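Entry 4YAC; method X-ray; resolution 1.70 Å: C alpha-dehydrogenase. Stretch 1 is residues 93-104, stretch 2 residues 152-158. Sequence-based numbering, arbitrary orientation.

Stretch 1 (93-104) GVSQFGPIEKAT
Stretch 2 152-158: PTTGIYC

Stretch 1 (93-104) runs extended from G93 to P99, then makes a 3-10 turn at I100-K102 (K102 N to P99 O 3.0 Å, A103 N to I100 O 3.2 Å); stretch 2 (152-158) is a short loop leading into a helix that starts at G155. From S95 to G98 stretch 1 runs opposite to stretch 2, with CA of S95 6.0 Å from CA of Y157 and CA of G98 4.4 Å from CA of T153; past G98 the chain turns back, and CA of I100 lies 5.9 Å from CA of G155. In all, 456 Å² is buried. P152 (phi/psi -59/134) stays clear of stretch 1, but its O accepts a very short bond from T153 OG1, 2.4 Å. T153, at 76/0 with chi1 p, presents its backbone to G98 (170/166). G98 N donates to T153 O at 2.9 Å and 158°, the one direct hydrogen bond across the pair, while T153 CA approaches G98 O at 3.3 Å in a CA-H...O contact. T154 (-105/25, chi1 p) occupies the N-cap position without a side-chain capping bond; its CG2 lies over one face of the F97 ring, 4.2 Å from the centroid. G155 opens the helix, and water 2 links its N (2.9 Å) to G98 O (2.8 Å), supplying the free amide with an acceptor. I156 (chi1 m, chi2 t) sends its end nearer stretch 1, where CD1 meets A103 CB at 3.8 Å and CG1 meets I100 CD1 at 4.3 Å (I100 chi1 t, chi2 p), an apolar cluster. Y157 (chi1 t, chi2 74°) points toward stretch 1. The edge of F97 (chi1 m, chi2 -46°) faces its ring, centroids 5.7 Å apart and planes at 84°, and F97 CE1 touches Y157 CB at 3.7 Å. Y157 CD1 also reaches S95 CB at 3.5 Å. Water 1 joins Y157 N (2.9 Å) to Q96 O (3.0 Å). C158 N closes the first helical turn onto T154 O, 2.8 Å.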

# COMPACT_ATOMS: atom_id res chain seq x y z
N GLY A 93 -3.21 13.90 -7.43
CA GLY A 93 -3.17 12.51 -7.84
C GLY A 93 -3.62 12.38 -9.28
O GLY A 93 -4.33 13.23 -9.79
N VAL A 94 -3.18 11.30 -9.92
CA VAL A 94 -3.59 10.99 -11.29
C VAL A 94 -4.08 9.56 -11.38
O VAL A 94 -3.87 8.76 -10.46
CB VAL A 94 -2.43 11.19 -12.28
CG1 VAL A 94 -1.93 12.62 -12.24
CG2 VAL A 94 -1.29 10.22 -11.97
N SER A 95 -4.74 9.23 -12.48
CA SER A 95 -5.21 7.87 -12.69
C SER A 95 -5.42 7.56 -14.16
O SER A 95 -5.86 8.40 -14.94
CB SER A 95 -6.52 7.64 -11.93
OG SER A 95 -7.53 8.52 -12.38
N GLN A 96 -5.08 6.32 -14.52
CA GLN A 96 -5.41 5.77 -15.82
C GLN A 96 -5.66 4.29 -15.62
O GLN A 96 -4.81 3.57 -15.09
CB GLN A 96 -4.30 6.02 -16.84
CG GLN A 96 -4.75 5.87 -18.29
CD GLN A 96 -3.99 6.78 -19.23
OE1 GLN A 96 -4.54 7.75 -19.75
NE2 GLN A 96 -2.71 6.48 -19.45
N PHE A 97 -6.85 3.84 -16.02
CA PHE A 97 -7.29 2.48 -15.79
C PHE A 97 -7.15 1.63 -17.05
O PHE A 97 -7.13 2.15 -18.17
CB PHE A 97 -8.75 2.47 -15.32
CG PHE A 97 -8.99 3.35 -14.12
CD1 PHE A 97 -8.14 3.31 -13.04
CD2 PHE A 97 -10.08 4.21 -14.09
CE1 PHE A 97 -8.36 4.12 -11.94
CE2 PHE A 97 -10.30 5.02 -13.00
CZ PHE A 97 -9.44 4.97 -11.92
N GLY A 98 -7.03 0.32 -16.85
CA GLY A 98 -6.93 -0.63 -17.95
C GLY A 98 -6.56 -2.00 -17.43
O GLY A 98 -6.14 -2.13 -16.28
N PRO A 99 -6.71 -3.03 -18.27
CA PRO A 99 -6.32 -4.39 -17.86
C PRO A 99 -4.87 -4.40 -17.40
O PRO A 99 -4.04 -3.81 -18.07
CB PRO A 99 -6.49 -5.22 -19.13
CG PRO A 99 -7.39 -4.42 -20.01
CD PRO A 99 -7.15 -2.99 -19.67
N ILE A 100 -4.58 -5.04 -16.28
CA ILE A 100 -3.24 -4.96 -15.72
C ILE A 100 -2.21 -5.58 -16.66
O ILE A 100 -1.06 -5.16 -16.68
CB ILE A 100 -3.15 -5.63 -14.33
CG1 ILE A 100 -1.78 -5.39 -13.68
CG2 ILE A 100 -3.40 -7.13 -14.43
CD1 ILE A 100 -1.39 -3.93 -13.55
N GLU A 101 -2.64 -6.56 -17.46
CA GLU A 101 -1.70 -7.24 -18.35
C GLU A 101 -1.32 -6.38 -19.55
O GLU A 101 -0.38 -6.71 -20.28
CB GLU A 101 -2.28 -8.58 -18.82
CG GLU A 101 -3.46 -8.48 -19.80
CD GLU A 101 -4.81 -8.49 -19.11
OE1 GLU A 101 -4.88 -8.28 -17.89
OE2 GLU A 101 -5.82 -8.72 -19.81
N LYS A 102 -2.04 -5.28 -19.77
CA LYS A 102 -1.75 -4.35 -20.86
C LYS A 102 -1.04 -3.09 -20.38
O LYS A 102 -0.73 -2.21 -21.18
CB LYS A 102 -3.03 -3.96 -21.61
CG LYS A 102 -3.74 -5.11 -22.32
CD LYS A 102 -2.81 -5.91 -23.22
CE LYS A 102 -3.57 -7.02 -23.94
NZ LYS A 102 -2.65 -8.03 -24.52
N ALA A 103 -0.79 -2.99 -19.08
CA ALA A 103 -0.11 -1.83 -18.52
C ALA A 103 1.33 -1.77 -19.01
O ALA A 103 1.99 -2.81 -19.15
CB ALA A 103 -0.15 -1.87 -17.00
N THR A 104 1.81 -0.56 -19.30
CA THR A 104 3.20 -0.36 -19.70
C THR A 104 4.00 0.09 -18.49
O THR A 104 3.43 0.49 -17.48
CB THR A 104 3.34 0.69 -20.83
OG1 THR A 104 3.04 1.99 -20.33
CG2 THR A 104 2.42 0.36 -21.99
N PRO A 152 -11.60 -4.26 -10.94
CA PRO A 152 -11.07 -4.53 -12.28
C PRO A 152 -10.56 -3.25 -12.95
O PRO A 152 -11.21 -2.21 -12.90
CB PRO A 152 -12.28 -5.10 -13.04
CG PRO A 152 -13.17 -5.65 -11.99
CD PRO A 152 -12.98 -4.76 -10.79
N THR A 153 -9.37 -3.35 -13.55
CA THR A 153 -8.73 -2.28 -14.32
C THR A 153 -8.10 -1.16 -13.48
O THR A 153 -7.54 -0.22 -14.05
CB THR A 153 -9.71 -1.60 -15.32
OG1 THR A 153 -10.57 -0.67 -14.64
CG2 THR A 153 -10.55 -2.63 -16.09
N THR A 154 -8.18 -1.23 -12.15
CA THR A 154 -7.59 -0.19 -11.29
C THR A 154 -6.30 -0.65 -10.61
O THR A 154 -5.92 -0.13 -9.57
CB THR A 154 -8.57 0.27 -10.19
OG1 THR A 154 -8.74 -0.77 -9.22
CG2 THR A 154 -9.92 0.67 -10.77
N GLY A 155 -5.61 -1.62 -11.21
CA GLY A 155 -4.44 -2.23 -10.61
C GLY A 155 -3.34 -1.28 -10.20
O GLY A 155 -2.86 -1.32 -9.06
N ILE A 156 -2.91 -0.43 -11.12
CA ILE A 156 -1.85 0.54 -10.82
C ILE A 156 -2.34 1.53 -9.78
O ILE A 156 -1.69 1.73 -8.76
CB ILE A 156 -1.39 1.30 -12.09
CG1 ILE A 156 -0.78 0.32 -13.09
CG2 ILE A 156 -0.38 2.37 -11.72
CD1 ILE A 156 -0.35 0.95 -14.40
N TYR A 157 -3.50 2.14 -10.04
CA TYR A 157 -4.08 3.13 -9.14
C TYR A 157 -4.21 2.59 -7.71
O TYR A 157 -3.82 3.25 -6.75
CB TYR A 157 -5.45 3.56 -9.67
CG TYR A 157 -6.13 4.65 -8.87
CD1 TYR A 157 -5.70 5.96 -8.93
CD2 TYR A 157 -7.23 4.36 -8.07
CE1 TYR A 157 -6.33 6.96 -8.21
CE2 TYR A 157 -7.86 5.34 -7.34
CZ TYR A 157 -7.41 6.64 -7.41
OH TYR A 157 -8.04 7.63 -6.69
N CYS A 158 -4.74 1.38 -7.59
CA CYS A 158 -4.93 0.73 -6.30
C CYS A 158 -3.60 0.53 -5.58
O CYS A 158 -3.50 0.79 -4.38
CB CYS A 158 -5.64 -0.62 -6.50
SG CYS A 158 -5.80 -1.65 -5.03
O HOH W 1 -5.04 1.93 -12.54
O HOH W 2 -5.64 -3.09 -13.72